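Local coordinates for CmeC (Campylobacter jejuni, PDB 4MT4), which probably serves as the trimeric outer-membrane exit channel of a multidrug efflux pump, at residues N158-Y163 against A231-T236; L166-E171 against N247-V252; L176-Y180 against M214-Y218; A183-Y187 against A207-L211; Q382-Q387 against F428-K432. All blocks are in the same frame, centred on the assembly; numbering follows the deposited sequence.

Interactions 1, 3 and 4 are three levels of one antiparallel hairpin, helix 129-195 against helix 201-236, and lie progressively closer to its turn: centres are 26 Å apart between interactions 1 and 3 and 10 Å between 3 and 4, where Met214 CG meets Ala183 CB at 3.8 Å. Interaction 2 lays the loop 247-252 on the same long helix and touches interaction 1 through Tyr163 OH and Gln251 N, 3.0 Å apart. Interaction 5 lies in the corresponding hairpin of the second repeat, 339-405 with 411-445; Asn168 ND2 and Asn430 OD1, 3.2 Å apart, join it to interaction 2, with centres 17 Å apart.

Interaction 1 of 5, residues N158-Y163 against A231-T236; sequences NTVQTY and ALKILT
Thr162 points its CA-to-CB bond at the facing helix and lays CG2 over Ala231 and Leu232, 3.8 Å from Ala231 CB and 3.7 Å from Leu232 N. Both segments are helical and run nearly antiparallel, their axes 9.6 Å apart at closest approach with a signed crossing angle of -155°. The register pairs Thr162 with Leu232 (CA to CA 6.1 Å) and Thr159 with Leu235 (CA to CA 6.6 Å). Thr162, in the m rotamer, turns its hydroxyl back onto its own helix, OG1 donating to Asn158 O at 2.6 Å; Thr236, in p, does likewise with OG1 to Leu232 O at 2.7 Å. With these hydroxyls satisfied locally, the two segments meet through van der Waals contacts alone. Leu235 (m, t) brings CD1 to 3.5 Å from Thr162 OG1 and 3.9 Å from Asn158 O, while Leu232 (t, p) places CD1 3.9 Å from Thr159 O. The methyls Thr159 CG2 and Thr236 CG2 meet at 3.8 Å. This is antiparallel helix packing within the long hairpin of an outer membrane factor, at the C-terminal end of helix 201-236. Helix 44-56 packs on Thr159, Tyr163 and Thr236, and helix 411-445 lies against Val160 and Gln161, whereas Ile234 meets Ile363 of the second subunit.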
# COMPACT_ATOMS: atom_id res chain seq x y z
N ASN B 158 -1.53 -15.50 11.18
CA ASN B 158 -1.60 -14.23 11.90
C ASN B 158 -2.40 -14.35 13.19
O ASN B 158 -2.05 -13.75 14.20
CB ASN B 158 -2.21 -13.14 11.01
CG ASN B 158 -1.26 -12.67 9.92
OD1 ASN B 158 -0.05 -12.88 10.01
ND2 ASN B 158 -1.80 -12.04 8.89
N THR B 159 -3.47 -15.15 13.14
CA THR B 159 -4.30 -15.39 14.32
C THR B 159 -3.53 -16.15 15.40
O THR B 159 -3.61 -15.82 16.58
CB THR B 159 -5.57 -16.17 13.95
OG1 THR B 159 -6.37 -15.39 13.05
CG2 THR B 159 -6.39 -16.49 15.19
N VAL B 160 -2.79 -17.17 14.98
CA VAL B 160 -2.01 -17.99 15.90
C VAL B 160 -0.90 -17.17 16.55
O VAL B 160 -0.69 -17.23 17.77
CB VAL B 160 -1.38 -19.21 15.19
CG1 VAL B 160 -0.41 -19.93 16.11
CG2 VAL B 160 -2.47 -20.15 14.70
N GLN B 161 -0.18 -16.39 15.74
CA GLN B 161 0.93 -15.59 16.22
C GLN B 161 0.47 -14.40 17.06
O GLN B 161 1.20 -13.92 17.92
CB GLN B 161 1.79 -15.11 15.05
CG GLN B 161 2.61 -16.21 14.38
CD GLN B 161 3.55 -15.68 13.32
OE1 GLN B 161 3.33 -14.61 12.76
NE2 GLN B 161 4.62 -16.43 13.04
N THR B 162 -0.75 -13.93 16.81
CA THR B 162 -1.34 -12.87 17.61
C THR B 162 -1.76 -13.43 18.97
O THR B 162 -1.61 -12.77 20.00
CB THR B 162 -2.56 -12.23 16.92
OG1 THR B 162 -2.14 -11.61 15.70
CG2 THR B 162 -3.21 -11.18 17.81
N TYR B 163 -2.27 -14.65 18.96
CA TYR B 163 -2.64 -15.35 20.19
C TYR B 163 -1.44 -15.51 21.11
O TYR B 163 -1.51 -15.22 22.30
CB TYR B 163 -3.25 -16.72 19.87
CG TYR B 163 -3.41 -17.62 21.07
CD1 TYR B 163 -4.52 -17.50 21.91
CD2 TYR B 163 -2.47 -18.60 21.37
CE1 TYR B 163 -4.68 -18.33 23.01
CE2 TYR B 163 -2.62 -19.43 22.47
CZ TYR B 163 -3.73 -19.29 23.28
OH TYR B 163 -3.89 -20.11 24.37
N ALA B 231 -5.96 -6.66 18.73
CA ALA B 231 -5.53 -7.30 17.49
C ALA B 231 -6.19 -8.65 17.29
O ALA B 231 -6.54 -9.02 16.17
CB ALA B 231 -4.01 -7.44 17.47
N LEU B 232 -6.37 -9.39 18.38
CA LEU B 232 -6.98 -10.72 18.29
C LEU B 232 -8.49 -10.62 18.06
O LEU B 232 -9.06 -11.44 17.34
CB LEU B 232 -6.69 -11.52 19.56
CG LEU B 232 -7.12 -12.99 19.53
CD1 LEU B 232 -6.37 -13.73 18.44
CD2 LEU B 232 -6.93 -13.65 20.88
N LYS B 233 -9.12 -9.62 18.67
CA LYS B 233 -10.55 -9.40 18.52
C LYS B 233 -10.91 -9.05 17.07
O LYS B 233 -11.87 -9.60 16.51
CB LYS B 233 -11.03 -8.29 19.46
CG LYS B 233 -10.95 -8.65 20.93
CD LYS B 233 -11.82 -9.85 21.25
CE LYS B 233 -11.79 -10.17 22.74
NZ LYS B 233 -12.54 -11.42 23.04
N ILE B 234 -10.15 -8.14 16.48
CA ILE B 234 -10.37 -7.70 15.11
C ILE B 234 -10.22 -8.86 14.13
O ILE B 234 -10.89 -8.92 13.10
CB ILE B 234 -9.41 -6.55 14.73
CG1 ILE B 234 -9.69 -5.32 15.59
CG2 ILE B 234 -9.53 -6.19 13.26
CD1 ILE B 234 -8.85 -4.10 15.22
N LEU B 235 -9.35 -9.81 14.47
CA LEU B 235 -9.06 -10.93 13.59
C LEU B 235 -10.13 -12.04 13.62
O LEU B 235 -10.27 -12.78 12.66
CB LEU B 235 -7.70 -11.54 13.94
CG LEU B 235 -6.44 -10.83 13.42
CD1 LEU B 235 -5.20 -11.43 14.05
CD2 LEU B 235 -6.36 -10.90 11.90
N THR B 236 -10.86 -12.14 14.73
CA THR B 236 -11.67 -13.34 14.97
C THR B 236 -13.13 -13.11 15.36
O THR B 236 -13.94 -14.05 15.30
CB THR B 236 -11.03 -14.20 16.09
OG1 THR B 236 -10.91 -13.41 17.29
CG2 THR B 236 -9.65 -14.69 15.67

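Interaction 2 of 5, residues L166-E171 against N247-V252; sequences LVNAYE and NQSYQV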
# COMPACT_ATOMS: atom_id res chain seq x y z
N LEU B 166 -0.28 -12.41 22.57
CA LEU B 166 -1.20 -12.03 23.63
C LEU B 166 -0.87 -12.76 24.93
O LEU B 166 -0.84 -12.16 26.00
CB LEU B 166 -2.64 -12.31 23.22
CG LEU B 166 -3.69 -12.07 24.31
CD1 LEU B 166 -3.68 -10.61 24.74
CD2 LEU B 166 -5.07 -12.49 23.84
N VAL B 167 -0.62 -14.07 24.82
CA VAL B 167 -0.25 -14.88 25.97
C VAL B 167 1.08 -14.39 26.54
O VAL B 167 1.28 -14.36 27.75
CB VAL B 167 -0.13 -16.37 25.61
CG1 VAL B 167 0.22 -17.19 26.83
CG2 VAL B 167 -1.43 -16.87 24.99
N ASN B 168 1.98 -14.00 25.65
CA ASN B 168 3.26 -13.41 26.03
C ASN B 168 3.03 -12.13 26.82
O ASN B 168 3.73 -11.85 27.79
CB ASN B 168 4.11 -13.14 24.79
CG ASN B 168 5.56 -12.87 25.11
OD1 ASN B 168 6.39 -12.72 24.21
ND2 ASN B 168 5.89 -12.81 26.40
N ALA B 169 2.04 -11.35 26.38
CA ALA B 169 1.71 -10.09 27.03
C ALA B 169 1.07 -10.32 28.39
O ALA B 169 1.30 -9.56 29.33
CB ALA B 169 0.79 -9.28 26.14
N TYR B 170 0.27 -11.38 28.49
CA TYR B 170 -0.35 -11.75 29.77
C TYR B 170 0.71 -12.17 30.78
O TYR B 170 0.66 -11.78 31.95
CB TYR B 170 -1.36 -12.87 29.57
CG TYR B 170 -2.77 -12.41 29.26
CD1 TYR B 170 -3.51 -11.70 30.19
CD2 TYR B 170 -3.36 -12.70 28.04
CE1 TYR B 170 -4.80 -11.28 29.91
CE2 TYR B 170 -4.65 -12.29 27.75
CZ TYR B 170 -5.36 -11.57 28.68
OH TYR B 170 -6.64 -11.16 28.39
N GLU B 171 1.67 -12.98 30.32
CA GLU B 171 2.73 -13.49 31.18
C GLU B 171 3.61 -12.38 31.73
O GLU B 171 3.95 -12.38 32.92
CB GLU B 171 3.58 -14.50 30.41
CG GLU B 171 2.90 -15.85 30.19
CD GLU B 171 2.79 -16.65 31.47
OE1 GLU B 171 3.83 -17.18 31.94
OE2 GLU B 171 1.67 -16.76 32.02
N ASN B 247 -12.55 -10.50 27.26
CA ASN B 247 -11.13 -10.83 27.19
C ASN B 247 -10.90 -12.16 26.50
O ASN B 247 -11.77 -12.66 25.79
CB ASN B 247 -10.52 -10.85 28.60
CG ASN B 247 -10.70 -9.54 29.33
OD1 ASN B 247 -9.95 -8.59 29.12
ND2 ASN B 247 -11.69 -9.49 30.22
N GLN B 248 -9.72 -12.74 26.70
CA GLN B 248 -9.37 -13.99 26.03
C GLN B 248 -8.76 -15.01 26.98
O GLN B 248 -7.70 -14.78 27.56
CB GLN B 248 -8.40 -13.71 24.87
CG GLN B 248 -7.92 -14.97 24.16
CD GLN B 248 -9.04 -15.70 23.44
OE1 GLN B 248 -9.91 -15.08 22.84
NE2 GLN B 248 -9.01 -17.02 23.50
N SER B 249 -9.44 -16.14 27.15
CA SER B 249 -8.90 -17.26 27.91
C SER B 249 -7.75 -17.87 27.13
O SER B 249 -7.79 -17.94 25.90
CB SER B 249 -9.98 -18.31 28.18
OG SER B 249 -11.07 -17.76 28.91
N TYR B 250 -6.71 -18.32 27.83
CA TYR B 250 -5.52 -18.83 27.15
C TYR B 250 -4.82 -19.94 27.92
O TYR B 250 -5.24 -20.33 29.01
CB TYR B 250 -4.54 -17.68 26.89
CG TYR B 250 -3.98 -17.05 28.15
CD1 TYR B 250 -4.68 -16.05 28.81
CD2 TYR B 250 -2.76 -17.46 28.67
CE1 TYR B 250 -4.17 -15.47 29.96
CE2 TYR B 250 -2.24 -16.89 29.81
CZ TYR B 250 -2.95 -15.90 30.46
OH TYR B 250 -2.44 -15.32 31.60
N GLN B 251 -3.73 -20.44 27.33
CA GLN B 251 -2.95 -21.52 27.92
C GLN B 251 -1.47 -21.30 27.66
O GLN B 251 -1.06 -20.99 26.54
CB GLN B 251 -3.39 -22.87 27.34
CG GLN B 251 -2.42 -24.01 27.60
CD GLN B 251 -2.84 -25.29 26.91
OE1 GLN B 251 -3.98 -25.73 27.02
NE2 GLN B 251 -1.91 -25.90 26.18
N VAL B 252 -0.66 -21.44 28.71
CA VAL B 252 0.79 -21.25 28.62
C VAL B 252 1.43 -22.25 27.66
O VAL B 252 1.11 -23.44 27.68
CB VAL B 252 1.45 -21.37 30.02
CG1 VAL B 252 2.93 -21.74 29.90
CG2 VAL B 252 1.28 -20.08 30.80
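A loop packed across a long helix, with two tyrosines in an offset stack, defines this contact in the α-helical part of the outer membrane factor fold. The segment 166-171 belongs to helix 129-195; facing it, residues 247-252 form an irregular loop that follows helix 240-245. Leu166 comes first, its CD2 3.7 Å from Gln248 CB, while its side chain also touches Leu232 on the adjoining helix. Val167 then sets CG1 3.5 Å from Tyr250 CD2 and 4.0 Å from Gln251 O, at the level where the two backbones come closest: the CA atoms of Val167 and Tyr250 are 6.7 Å apart. Asn168 turns off toward helix 411-445, where its ND2 hydrogen-bonds Asn430. Tyr170 supplies one half of the aromatic pair. Its ring and that of Tyr250 have centroids 4.5 Å apart and planes at 15°, with Tyr250 CE1 over one face of Tyr170 and 3.4 Å from Tyr170 CG. The far end of Tyr170 reaches the start of the loop, OH lying 3.9 Å from Asn247 CB. Glu171, one residue further, curls back with all three chi angles near -70°, bringing OE2 to the edge of the Tyr250 ring and 3.6 Å from Val252 CG2.

Interaction 3 of 5, residues L176-Y180 against M214-Y218; sequences LKEAY and MALQY
Met214 opens the segment 214-218, its CA 5.3 Å from that of Tyr180; in the m, m, t rotamer it places CG 3.9 Å from Ala179 O and SD 4.2 Å from Ala179 CB. Ala215 follows, with CB 3.6 Å from Tyr180 CE1. Both segments are helical and nearly antiparallel, with a signed crossing angle of -161° and axes 8.9 Å apart at closest approach. They form a level of the antiparallel helical hairpin, its second helix a predicted coiled coil, that, as in other outer membrane factors, builds the periplasmic α-barrel; Leu216 points away from 176-180 and packs on Gln382 of the second subunit. Gln217 is overlapped by Leu176 (m, t), whose CD1 lies 3.6 Å from Gln217 O and CD2 3.7 Å from Gln217 CB. Tyr218 (chi1 t, chi2 17°) ends the segment, its CA 5.2 Å from Leu176 CA. Its ring lies flat against the opposing backbone: Lys177 CA makes a CH-pi contact 3.8 Å from the Tyr218 centroid, and Lys177 CG is 3.2 Å from Tyr218 OH. Tyr180, chi1 t, approaches obliquely, its CG 3.9 Å from Tyr218 CD2.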
# COMPACT_ATOMS: atom_id res chain seq x y z
N LEU B 176 4.96 -8.70 36.11
CA LEU B 176 5.13 -7.31 36.54
C LEU B 176 4.09 -6.93 37.59
O LEU B 176 4.25 -5.92 38.28
CB LEU B 176 5.06 -6.37 35.33
CG LEU B 176 6.39 -6.18 34.59
CD1 LEU B 176 6.17 -5.72 33.17
CD2 LEU B 176 7.25 -5.19 35.34
N LYS B 177 3.04 -7.73 37.70
CA LYS B 177 2.05 -7.52 38.75
C LYS B 177 2.66 -7.86 40.11
O LYS B 177 2.62 -7.05 41.03
CB LYS B 177 0.80 -8.38 38.52
CG LYS B 177 -0.23 -8.28 39.63
CD LYS B 177 -1.45 -9.15 39.36
CE LYS B 177 -2.46 -9.05 40.49
NZ LYS B 177 -3.65 -9.92 40.27
N GLU B 178 3.22 -9.06 40.21
CA GLU B 178 3.88 -9.51 41.43
C GLU B 178 5.08 -8.63 41.77
O GLU B 178 5.32 -8.32 42.93
CB GLU B 178 4.34 -10.97 41.28
CG GLU B 178 5.50 -11.37 42.18
CD GLU B 178 5.17 -11.30 43.66
OE1 GLU B 178 3.97 -11.29 44.01
OE2 GLU B 178 6.11 -11.26 44.47
N ALA B 179 5.83 -8.25 40.74
CA ALA B 179 6.97 -7.37 40.90
C ALA B 179 6.54 -6.03 41.49
O ALA B 179 7.29 -5.40 42.23
CB ALA B 179 7.68 -7.16 39.58
N TYR B 180 5.32 -5.62 41.17
CA TYR B 180 4.76 -4.38 41.69
C TYR B 180 4.27 -4.56 43.13
O TYR B 180 4.46 -3.68 43.97
CB TYR B 180 3.61 -3.89 40.81
CG TYR B 180 2.75 -2.83 41.46
CD1 TYR B 180 3.20 -1.52 41.57
CD2 TYR B 180 1.50 -3.14 41.96
CE1 TYR B 180 2.42 -0.55 42.17
CE2 TYR B 180 0.71 -2.18 42.56
CZ TYR B 180 1.17 -0.88 42.65
OH TYR B 180 0.39 0.08 43.25
N MET B 214 8.29 0.38 39.10
CA MET B 214 7.56 -0.86 38.91
C MET B 214 6.12 -0.60 38.48
O MET B 214 5.60 -1.27 37.60
CB MET B 214 7.58 -1.70 40.19
CG MET B 214 8.93 -2.32 40.51
SD MET B 214 9.54 -3.43 39.22
CE MET B 214 11.05 -4.02 39.97
N ALA B 215 5.49 0.39 39.10
CA ALA B 215 4.12 0.76 38.77
C ALA B 215 4.02 1.26 37.33
O ALA B 215 3.03 1.03 36.64
CB ALA B 215 3.61 1.82 39.73
N LEU B 216 5.07 1.95 36.88
CA LEU B 216 5.14 2.45 35.52
C LEU B 216 5.32 1.30 34.53
O LEU B 216 4.66 1.25 33.49
CB LEU B 216 6.29 3.45 35.38
CG LEU B 216 6.51 4.06 33.99
CD1 LEU B 216 5.25 4.76 33.51
CD2 LEU B 216 7.69 5.01 34.01
N GLN B 217 6.23 0.38 34.86
CA GLN B 217 6.48 -0.79 34.03
C GLN B 217 5.25 -1.69 33.97
O GLN B 217 4.96 -2.30 32.95
CB GLN B 217 7.68 -1.58 34.55
CG GLN B 217 9.00 -0.83 34.47
CD GLN B 217 10.11 -1.52 35.23
OE1 GLN B 217 10.75 -0.93 36.10
NE2 GLN B 217 10.35 -2.79 34.90
N TYR B 218 4.54 -1.77 35.09
CA TYR B 218 3.34 -2.59 35.20
C TYR B 218 2.27 -2.12 34.22
O TYR B 218 1.74 -2.92 33.44
CB TYR B 218 2.80 -2.55 36.64
CG TYR B 218 1.64 -3.49 36.92
CD1 TYR B 218 1.35 -4.55 36.07
CD2 TYR B 218 0.85 -3.31 38.04
CE1 TYR B 218 0.29 -5.40 36.32
CE2 TYR B 218 -0.22 -4.15 38.31
CZ TYR B 218 -0.49 -5.19 37.45
OH TYR B 218 -1.55 -6.03 37.71

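Interaction 4 of 5, residues A183-Y187 against A207-L211; sequences AKEIY and ARANL
Tyr187, chi1 t and chi2 74°, reaches across to the facing helix, with CD1 4.1 Å from Ala207 CB and 3.9 Å from Ala207 C. Its hydroxyl accepts a weak hydrogen bond from Arg208, NE to Tyr187 OH 3.3 Å. Leu211 (chi1 t, chi2 -118°, between wells) fills the space one turn away: CD2 lies 3.7 Å from Lys184 CA and 3.9 Å from Ala183 C, and CG is 4.2 Å from Tyr187 CB. The two helical segments run nearly antiparallel, crossing at -160° with axes 8.7 Å apart at closest approach, and the register sets Tyr187 CA 5.1 Å from Ala207 CA and Ala183 CA 5.3 Å from Leu211 CA. Small alanines at these paired positions suit the close spacing of this antiparallel helical hairpin of the outer membrane factor fold, here close to its turn. Ala183 CB also packs 3.6 Å from Asn210 ND2. Beside it, one water donates to Ala183 O at 2.5 Å and to Ala207 O at 2.8 Å, and accepts from Asn210 ND2 at 2.9 Å, bridging the two backbones.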
# COMPACT_ATOMS: atom_id res chain seq x y z
N ALA B 183 7.15 -4.83 45.56
CA ALA B 183 7.82 -3.53 45.57
C ALA B 183 7.05 -2.55 46.45
O ALA B 183 7.63 -1.65 47.05
CB ALA B 183 7.94 -2.99 44.15
N LYS B 184 5.73 -2.73 46.51
CA LYS B 184 4.89 -1.92 47.37
C LYS B 184 5.11 -2.31 48.82
O LYS B 184 5.08 -1.47 49.72
CB LYS B 184 3.42 -2.06 46.99
CG LYS B 184 2.50 -1.07 47.68
CD LYS B 184 1.21 -1.73 48.12
CE LYS B 184 0.47 -2.35 46.96
NZ LYS B 184 -0.79 -3.02 47.40
N GLU B 185 5.31 -3.61 49.05
CA GLU B 185 5.59 -4.12 50.38
C GLU B 185 6.95 -3.65 50.86
O GLU B 185 7.12 -3.34 52.04
CB GLU B 185 5.53 -5.65 50.38
CG GLU B 185 5.85 -6.29 51.73
CD GLU B 185 4.83 -5.94 52.80
OE1 GLU B 185 3.68 -5.62 52.45
OE2 GLU B 185 5.19 -5.99 54.00
N ILE B 186 7.91 -3.59 49.95
CA ILE B 186 9.25 -3.11 50.28
C ILE B 186 9.19 -1.66 50.75
O ILE B 186 9.81 -1.30 51.75
CB ILE B 186 10.20 -3.22 49.07
CG1 ILE B 186 10.55 -4.69 48.80
CG2 ILE B 186 11.47 -2.41 49.30
CD1 ILE B 186 11.36 -4.90 47.54
N TYR B 187 8.43 -0.83 50.03
CA TYR B 187 8.30 0.57 50.39
C TYR B 187 7.55 0.75 51.71
O TYR B 187 7.90 1.62 52.51
CB TYR B 187 7.58 1.35 49.28
CG TYR B 187 7.32 2.79 49.64
CD1 TYR B 187 8.35 3.72 49.66
CD2 TYR B 187 6.04 3.22 49.99
CE1 TYR B 187 8.12 5.04 50.00
CE2 TYR B 187 5.80 4.53 50.33
CZ TYR B 187 6.84 5.44 50.34
OH TYR B 187 6.60 6.75 50.68
N ALA B 207 13.50 3.19 47.77
CA ALA B 207 12.36 2.28 47.84
C ALA B 207 11.15 2.86 47.12
O ALA B 207 10.36 2.14 46.52
CB ALA B 207 12.02 1.97 49.29
N ARG B 208 11.03 4.19 47.18
CA ARG B 208 9.92 4.87 46.53
C ARG B 208 10.12 4.95 45.02
O ARG B 208 9.19 4.74 44.25
CB ARG B 208 9.74 6.28 47.11
CG ARG B 208 8.71 7.13 46.39
CD ARG B 208 7.99 8.07 47.34
NE ARG B 208 6.59 7.69 47.51
CZ ARG B 208 5.59 8.13 46.76
NH1 ARG B 208 5.84 8.99 45.77
NH2 ARG B 208 4.35 7.73 46.99
N ALA B 209 11.35 5.26 44.61
CA ALA B 209 11.70 5.29 43.19
C ALA B 209 11.48 3.93 42.56
O ALA B 209 11.00 3.82 41.43
CB ALA B 209 13.15 5.74 43.01
N ASN B 210 11.82 2.88 43.30
CA ASN B 210 11.62 1.51 42.85
C ASN B 210 10.14 1.17 42.73
O ASN B 210 9.73 0.47 41.81
CB ASN B 210 12.32 0.54 43.80
CG ASN B 210 12.16 -0.90 43.38
OD1 ASN B 210 12.87 -1.39 42.51
ND2 ASN B 210 11.21 -1.60 44.01
N LEU B 211 9.35 1.69 43.66
CA LEU B 211 7.91 1.46 43.68
C LEU B 211 7.25 2.09 42.45
O LEU B 211 6.46 1.44 41.75
CB LEU B 211 7.30 2.03 44.96
CG LEU B 211 5.90 1.60 45.45
CD1 LEU B 211 4.96 2.79 45.49
CD2 LEU B 211 5.30 0.46 44.63
O HOH W 1 9.89 -0.66 46.42

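Interaction 5 of 5, residues Q382-Q387 against F428-K432; sequences QYDNAQ and FNNIK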
# COMPACT_ATOMS: atom_id res chain seq x y z
N GLN B 382 18.20 -20.22 22.09
CA GLN B 382 17.86 -19.11 22.97
C GLN B 382 16.91 -19.53 24.08
O GLN B 382 16.93 -18.95 25.17
CB GLN B 382 17.22 -17.97 22.17
CG GLN B 382 18.18 -17.25 21.23
CD GLN B 382 17.54 -16.06 20.55
OE1 GLN B 382 18.09 -14.96 20.56
NE2 GLN B 382 16.38 -16.27 19.95
N TYR B 383 16.08 -20.54 23.81
CA TYR B 383 15.15 -21.05 24.80
C TYR B 383 15.90 -21.60 26.01
O TYR B 383 15.55 -21.30 27.15
CB TYR B 383 14.27 -22.14 24.19
CG TYR B 383 13.01 -22.44 24.98
CD1 TYR B 383 13.05 -23.27 26.10
CD2 TYR B 383 11.79 -21.90 24.61
CE1 TYR B 383 11.90 -23.54 26.82
CE2 TYR B 383 10.64 -22.17 25.33
CZ TYR B 383 10.70 -22.99 26.43
OH TYR B 383 9.56 -23.26 27.15
N ASP B 384 16.93 -22.39 25.75
CA ASP B 384 17.75 -22.97 26.81
C ASP B 384 18.57 -21.89 27.51
O ASP B 384 18.77 -21.95 28.73
CB ASP B 384 18.67 -24.05 26.25
CG ASP B 384 17.92 -25.26 25.74
OD1 ASP B 384 16.76 -25.46 26.18
OD2 ASP B 384 18.47 -26.01 24.91
N ASN B 385 19.03 -20.91 26.75
CA ASN B 385 19.82 -19.82 27.31
C ASN B 385 18.99 -18.95 28.24
O ASN B 385 19.40 -18.66 29.36
CB ASN B 385 20.41 -18.95 26.19
CG ASN B 385 21.34 -19.73 25.28
OD1 ASN B 385 21.26 -19.62 24.06
ND2 ASN B 385 22.23 -20.52 25.87
N ALA B 386 17.81 -18.53 27.78
CA ALA B 386 16.95 -17.65 28.55
C ALA B 386 16.38 -18.34 29.78
O ALA B 386 16.12 -17.70 30.80
CB ALA B 386 15.82 -17.12 27.67
N GLN B 387 16.20 -19.65 29.69
CA GLN B 387 15.69 -20.43 30.82
C GLN B 387 16.75 -20.55 31.90
O GLN B 387 16.46 -20.36 33.09
CB GLN B 387 15.25 -21.82 30.36
CG GLN B 387 14.57 -22.64 31.45
CD GLN B 387 14.15 -24.01 30.97
OE1 GLN B 387 14.92 -24.72 30.32
NE2 GLN B 387 12.91 -24.39 31.27
N PHE B 428 12.74 -14.36 29.10
CA PHE B 428 12.46 -15.77 28.86
C PHE B 428 11.05 -15.96 28.31
O PHE B 428 10.82 -16.83 27.47
CB PHE B 428 12.63 -16.59 30.14
CG PHE B 428 12.36 -18.06 29.97
CD1 PHE B 428 12.90 -18.75 28.90
CD2 PHE B 428 11.56 -18.73 30.87
CE1 PHE B 428 12.65 -20.10 28.74
CE2 PHE B 428 11.30 -20.08 30.71
CZ PHE B 428 11.85 -20.77 29.64
N ASN B 429 10.11 -15.15 28.79
CA ASN B 429 8.75 -15.16 28.26
C ASN B 429 8.73 -14.77 26.78
O ASN B 429 8.06 -15.40 25.97
CB ASN B 429 7.85 -14.22 29.05
CG ASN B 429 7.53 -14.74 30.44
OD1 ASN B 429 7.52 -15.95 30.67
ND2 ASN B 429 7.25 -13.83 31.36
N ASN B 430 9.48 -13.73 26.45
CA ASN B 430 9.55 -13.23 25.08
C ASN B 430 10.18 -14.24 24.12
O ASN B 430 9.74 -14.38 22.98
CB ASN B 430 10.32 -11.92 25.04
CG ASN B 430 9.63 -10.81 25.80
OD1 ASN B 430 8.57 -11.02 26.40
ND2 ASN B 430 10.21 -9.62 25.78
N ILE B 431 11.21 -14.94 24.59
CA ILE B 431 11.86 -15.98 23.80
C ILE B 431 10.93 -17.17 23.61
O ILE B 431 10.86 -17.76 22.53
CB ILE B 431 13.18 -16.45 24.45
CG1 ILE B 431 14.20 -15.32 24.47
CG2 ILE B 431 13.75 -17.66 23.73
CD1 ILE B 431 14.61 -14.84 23.10
N LYS B 432 10.20 -17.50 24.67
CA LYS B 432 9.32 -18.66 24.69
C LYS B 432 8.27 -18.61 23.58
O LYS B 432 8.02 -19.62 22.90
CB LYS B 432 8.62 -18.76 26.05
CG LYS B 432 7.86 -20.05 26.28
CD LYS B 432 7.31 -20.10 27.69
CE LYS B 432 8.40 -19.83 28.72
NZ LYS B 432 7.87 -19.73 30.11
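Two helical segments, 382-387 and 428-432, pass in nearly opposite directions with a signed crossing angle of -163° and axes 9.0 Å apart at closest approach. The backbones are nearest at Ala386 and Phe428, whose CA atoms are 4.9 Å apart; one turn away, Tyr383 CA and Ile431 CA stand at 6.1 Å. The small Ala386 admits this approach, its CB lying at the edge of the Phe428 ring, 3.6 Å from Phe428 CD1, and 4.0 Å from Ile431 CG1. Phe428, with chi1 t, pushes its edge toward the face of Tyr383 in a T-shaped pair: the centroids are 5.3 Å apart, the planes at 73°, and Phe428 CZ lies 4.0 Å from Tyr383 CE1. Gln387 CA lies over one face of the Phe428 ring, and Gln387 CB comes to 3.5 Å from Phe428 CE1. These residues belong to the helical hairpin 339-405/411-445, the second-repeat counterpart of 129-195/201-236 in the outer membrane factor fold. Ile431 directs CG2 at the start of the other segment, 3.7 Å from both Gln382 C and Tyr383 N. Ala386 and Ile431 also pack on Leu216 of the third subunit, so the hairpin contact continues into the trimer interface. The aliphatic part of Lys432 also reaches the Tyr383 ring, CG 3.6 Å from Tyr383 CE2.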